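Local coordinates for protein TqaA (Penicillium aethiopicum, PDB 5EGF) that probably releases a nonribosomal peptide by macrocyclization through its C-terminal condensation-like domain, the part present here, at residues D50-T55 / H210-R215; T66-N71 / Y420-R425. The protein carries 2 engineered substitutions. All coordinates share one frame; numbering follows the deposited sequence.

Interaction 1 (D50-T55 / H210-R215); sequences DLLPAT and HYLYHR
Asp50 and Tyr213 reach toward each other from opposite sides: the Tyr213 OH donates to the syn lone pair of Asp50 OD1 at 2.7 Å. The carboxylate and ring planes are 26° apart. OD2 sits in the ring plane at its edge, 3.3 Å from Tyr213 CE2. One ring face is taken by Leu52, whose CD2 makes a CH-pi contact 4.2 Å from the Tyr213 centroid. The same methyl packs on Leu212 CD1; the other branch of Leu212, CD2, lies 3.6 Å from Thr55 CG2. Further out, Leu51 N reaches Asp50 OD1 from the anti side at 2.8 Å, and Phe21 N donates to that oxygen too. Water 1 donates to Tyr213 OH, at 2.7 Å, and to Leu51 O. Replacing Asp50 by an alanine removes the carboxylate and would probably leave the Tyr213 hydroxyl without this acceptor and Leu51 N without its side-chain partner. Arg215 NH1 brushes Thr55; its guanidinium is salt-bridged to Glu367 and bonded to His365 O. In this helix-on-sheet packing of the condensation domain, residues 210-215 of helix 208-217 run at 57° to residues 50-53 of strand 47-53, an outer strand of a three-strand antiparallel sheet, beside strand 110-115.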
# COMPACT_ATOMS: atom_id res chain seq x y z
N ASP C 50 37.79 37.63 -3.77
CA ASP C 50 38.58 36.57 -3.13
C ASP C 50 38.09 35.23 -3.64
O ASP C 50 37.04 35.15 -4.29
CB ASP C 50 38.49 36.64 -1.62
CG ASP C 50 39.78 36.25 -0.94
OD1 ASP C 50 40.53 35.43 -1.51
OD2 ASP C 50 40.05 36.79 0.16
N LEU C 51 38.87 34.19 -3.39
CA LEU C 51 38.47 32.85 -3.77
C LEU C 51 39.16 31.84 -2.87
O LEU C 51 40.40 31.65 -2.96
CB LEU C 51 38.78 32.55 -5.24
CG LEU C 51 38.21 31.21 -5.73
CD1 LEU C 51 38.06 31.19 -7.24
CD2 LEU C 51 39.09 30.06 -5.29
N LEU C 52 38.36 31.22 -1.99
CA LEU C 52 38.87 30.36 -0.93
C LEU C 52 38.14 29.03 -0.92
O LEU C 52 37.12 28.88 -1.59
CB LEU C 52 38.68 31.00 0.44
CG LEU C 52 39.10 32.44 0.64
CD1 LEU C 52 37.99 33.37 0.14
CD2 LEU C 52 39.37 32.65 2.11
N PRO C 53 38.66 28.07 -0.13
CA PRO C 53 37.89 26.84 0.11
C PRO C 53 36.73 27.10 1.06
O PRO C 53 36.83 27.93 1.98
CB PRO C 53 38.93 25.92 0.79
CG PRO C 53 40.27 26.49 0.41
CD PRO C 53 40.04 27.97 0.39
N ALA C 54 35.61 26.41 0.83
CA ALA C 54 34.55 26.31 1.82
C ALA C 54 35.04 25.31 2.88
O ALA C 54 35.76 24.35 2.56
CB ALA C 54 33.28 25.80 1.18
N THR C 55 34.69 25.54 4.14
CA THR C 55 35.11 24.65 5.20
C THR C 55 34.39 23.32 5.09
O THR C 55 33.51 23.12 4.23
CB THR C 55 34.86 25.26 6.60
OG1 THR C 55 33.46 25.48 6.78
CG2 THR C 55 35.66 26.56 6.78
N HIS C 210 38.33 36.43 6.41
CA HIS C 210 39.41 36.79 7.33
C HIS C 210 39.63 35.67 8.35
O HIS C 210 40.76 35.38 8.74
CB HIS C 210 39.11 38.13 8.02
CG HIS C 210 40.15 38.53 9.03
ND1 HIS C 210 40.21 37.97 10.29
CD2 HIS C 210 41.16 39.42 8.96
CE1 HIS C 210 41.22 38.51 10.95
NE2 HIS C 210 41.82 39.39 10.17
N TYR C 211 38.54 35.04 8.78
CA TYR C 211 38.60 33.93 9.73
C TYR C 211 39.44 32.80 9.14
O TYR C 211 40.39 32.31 9.77
CB TYR C 211 37.18 33.44 10.01
CG TYR C 211 37.05 32.24 10.94
CD1 TYR C 211 37.01 32.42 12.32
CD2 TYR C 211 36.90 30.95 10.44
CE1 TYR C 211 36.88 31.34 13.18
CE2 TYR C 211 36.76 29.86 11.30
CZ TYR C 211 36.75 30.07 12.67
OH TYR C 211 36.61 29.00 13.55
N LEU C 212 39.08 32.37 7.94
CA LEU C 212 39.83 31.31 7.29
C LEU C 212 41.33 31.63 7.27
O LEU C 212 42.13 30.83 7.77
CB LEU C 212 39.27 31.05 5.89
CG LEU C 212 37.75 30.78 5.83
CD1 LEU C 212 37.31 30.37 4.42
CD2 LEU C 212 37.35 29.70 6.86
N TYR C 213 41.71 32.79 6.72
CA TYR C 213 43.11 33.22 6.64
C TYR C 213 43.83 33.12 7.98
O TYR C 213 44.98 32.71 8.05
CB TYR C 213 43.23 34.66 6.11
CG TYR C 213 42.97 34.80 4.63
CD1 TYR C 213 43.76 34.11 3.71
CD2 TYR C 213 41.95 35.60 4.15
CE1 TYR C 213 43.52 34.22 2.33
CE2 TYR C 213 41.70 35.72 2.78
CZ TYR C 213 42.49 35.02 1.88
OH TYR C 213 42.26 35.11 0.52
N HIS C 214 43.13 33.51 9.04
CA HIS C 214 43.68 33.50 10.38
C HIS C 214 43.93 32.07 10.87
O HIS C 214 44.94 31.80 11.53
CB HIS C 214 42.75 34.24 11.33
CG HIS C 214 43.28 34.36 12.72
ND1 HIS C 214 43.31 33.30 13.60
CD2 HIS C 214 43.81 35.41 13.39
CE1 HIS C 214 43.83 33.70 14.75
NE2 HIS C 214 44.15 34.97 14.65
N ARG C 215 43.01 31.16 10.56
CA ARG C 215 43.15 29.75 10.94
C ARG C 215 44.42 29.15 10.36
O ARG C 215 45.12 28.38 11.00
CB ARG C 215 41.98 28.92 10.41
CG ARG C 215 40.75 28.88 11.28
CD ARG C 215 39.59 28.49 10.42
NE ARG C 215 39.22 27.08 10.51
CZ ARG C 215 39.04 26.28 9.47
NH1 ARG C 215 39.24 26.72 8.23
NH2 ARG C 215 38.69 25.01 9.66
O HOH W 1 42.42 32.89 -0.96

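Interaction 2 (T66-N71 / Y420-R425)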
# COMPACT_ATOMS: atom_id res chain seq x y z
N THR C 66 20.77 22.93 3.62
CA THR C 66 20.32 23.74 4.75
C THR C 66 20.10 25.16 4.28
O THR C 66 21.04 25.85 3.84
CB THR C 66 21.30 23.69 5.92
OG1 THR C 66 21.81 22.35 6.04
CG2 THR C 66 20.59 24.07 7.22
N PHE C 67 18.85 25.59 4.38
CA PHE C 67 18.38 26.79 3.71
C PHE C 67 17.25 27.45 4.50
O PHE C 67 16.28 26.79 4.90
CB PHE C 67 17.92 26.43 2.29
CG PHE C 67 17.72 27.62 1.38
CD1 PHE C 67 18.73 28.57 1.23
CD2 PHE C 67 16.54 27.78 0.64
CE1 PHE C 67 18.57 29.67 0.39
CE2 PHE C 67 16.37 28.89 -0.21
CZ PHE C 67 17.39 29.83 -0.34
N HIS C 68 17.38 28.75 4.74
CA HIS C 68 16.44 29.46 5.60
C HIS C 68 15.87 30.66 4.89
O HIS C 68 16.54 31.27 4.06
CB HIS C 68 17.17 29.96 6.85
CG HIS C 68 17.43 28.88 7.85
ND1 HIS C 68 16.97 28.94 9.15
CD2 HIS C 68 18.06 27.69 7.72
CE1 HIS C 68 17.33 27.85 9.79
NE2 HIS C 68 17.99 27.07 8.94
N SER C 69 14.62 30.97 5.19
CA SER C 69 14.05 32.25 4.80
C SER C 69 13.72 32.93 6.11
O SER C 69 12.85 32.48 6.82
CB SER C 69 12.80 32.08 3.92
OG SER C 69 12.17 33.34 3.65
N TYR C 70 14.43 33.99 6.44
CA TYR C 70 14.09 34.73 7.65
C TYR C 70 13.08 35.85 7.36
O TYR C 70 13.39 36.79 6.63
CB TYR C 70 15.34 35.28 8.30
CG TYR C 70 16.25 34.23 8.89
CD1 TYR C 70 15.96 33.64 10.11
CD2 TYR C 70 17.40 33.83 8.23
CE1 TYR C 70 16.78 32.69 10.67
CE2 TYR C 70 18.24 32.87 8.79
CZ TYR C 70 17.92 32.31 10.00
OH TYR C 70 18.75 31.36 10.56
N ASN C 71 11.89 35.74 7.94
CA ASN C 71 10.77 36.59 7.56
C ASN C 71 10.34 37.56 8.64
O ASN C 71 10.04 37.17 9.78
CB ASN C 71 9.58 35.75 7.12
CG ASN C 71 9.99 34.57 6.27
OD1 ASN C 71 10.87 34.69 5.41
ND2 ASN C 71 9.38 33.41 6.52
N TYR C 420 8.91 38.44 13.90
CA TYR C 420 9.81 37.47 13.29
C TYR C 420 9.12 36.14 13.07
O TYR C 420 8.33 35.69 13.90
CB TYR C 420 11.00 37.23 14.23
CG TYR C 420 11.86 36.01 13.92
CD1 TYR C 420 12.87 36.08 12.97
CD2 TYR C 420 11.71 34.81 14.62
CE1 TYR C 420 13.69 34.99 12.69
CE2 TYR C 420 12.54 33.71 14.35
CZ TYR C 420 13.53 33.81 13.38
OH TYR C 420 14.35 32.75 13.09
N SER C 421 9.45 35.50 11.95
CA SER C 421 9.09 34.10 11.73
C SER C 421 10.06 33.59 10.66
O SER C 421 10.84 34.38 10.12
CB SER C 421 7.63 33.95 11.28
OG SER C 421 7.48 34.28 9.90
N LYS C 422 10.02 32.30 10.35
CA LYS C 422 10.98 31.76 9.38
C LYS C 422 10.53 30.48 8.68
O LYS C 422 9.65 29.77 9.18
CB LYS C 422 12.35 31.55 10.04
CG LYS C 422 12.33 30.62 11.23
CD LYS C 422 12.82 29.24 10.86
CE LYS C 422 13.85 28.74 11.85
NZ LYS C 422 13.25 28.59 13.21
N PHE C 423 11.12 30.21 7.52
CA PHE C 423 10.91 28.95 6.82
C PHE C 423 12.27 28.28 6.81
O PHE C 423 13.28 28.97 6.67
CB PHE C 423 10.48 29.17 5.36
CG PHE C 423 9.21 29.98 5.19
CD1 PHE C 423 8.13 29.80 6.04
CD2 PHE C 423 9.10 30.91 4.16
CE1 PHE C 423 6.96 30.54 5.87
CE2 PHE C 423 7.94 31.66 3.99
CZ PHE C 423 6.87 31.47 4.84
N ALA C 424 12.34 26.96 6.95
CA ALA C 424 13.65 26.33 6.95
C ALA C 424 13.68 24.90 6.40
O ALA C 424 12.74 24.11 6.61
CB ALA C 424 14.27 26.39 8.33
N ARG C 425 14.75 24.59 5.67
CA ARG C 425 15.02 23.23 5.21
C ARG C 425 16.29 22.73 5.85
O ARG C 425 17.22 23.51 6.15
CB ARG C 425 15.16 23.18 3.69
CG ARG C 425 14.09 23.97 2.93
CD ARG C 425 12.72 23.43 3.19
NE ARG C 425 12.62 22.02 2.84
CZ ARG C 425 11.57 21.25 3.13
NH1 ARG C 425 10.53 21.77 3.78
NH2 ARG C 425 11.56 19.97 2.78
O HOH W 2 7.12 37.13 10.09
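Asn71 and Phe423 both turn CG anti to their own carbonyl carbon (chi1 -42° and -58°), which brings the amide over the phenyl ring: Asn71 ND2 stands 3.3 Å above the ring plane of Phe423, over its centre, with amide and ring planes 60° apart. Ser69 OG donates to an in-plane lone pair of Asn71 OD1 at 2.6 Å. Opposite, on the face carrying His68, Tyr70, Lys422 and Ala424, the methyl of Ala424 lies over the imidazole of His68, CB 3.7 Å from the ring centroid, a CH-pi contact. Tyr420 and Tyr70 point the same way, and Tyr420 OH sits in plane at the edge of the Tyr70 ring, 3.4 Å from Tyr70 CE1. Between the two faces runs an antiparallel ladder with three hydrogen-bonded pairs, Phe67-Arg425, Ser69-Phe423 and Asn71-Ser421. Water 2 joins the last pair, donating to Asn71 O and hydrogen-bonded to Ser421 OG. Within this chain, strand 417-425 is an outer strand of the five-strand sheet, with Trp140 of helix 132-144 against Phe423. Tyr70 comes within about 7 Å, side chain to side chain, of Gly183, which binds phosphopantetheine in another structure of this protein, though none is bound here. Six backbone bonds set the register, while Ser69 holds the Asn71 amide so that its nitrogen, not its oxygen, faces the electron-rich Phe423 ring, which is likely to favour the amide's present rotation.

How the interactions relate
From the N terminus, the chain passes first through 50-55, then, after helix 56-63, through 66-71. Interaction 1 closes when 210-215 returns to the first segment, across 154 intervening residues; interaction 2 closes much later, when 420-425 comes back to 66-71 across 348. Their segments alternate, so the two loops cross and neither nests in the other. Interaction 1 fastens helix 208-217 to the three-strand sheet, whereas interaction 2 adds a late strand to the five-strand sheet, consistent with the crossover between halves known in condensation domains. Their centres are 26 Å apart and their nearest atoms about 12 Å, without touching.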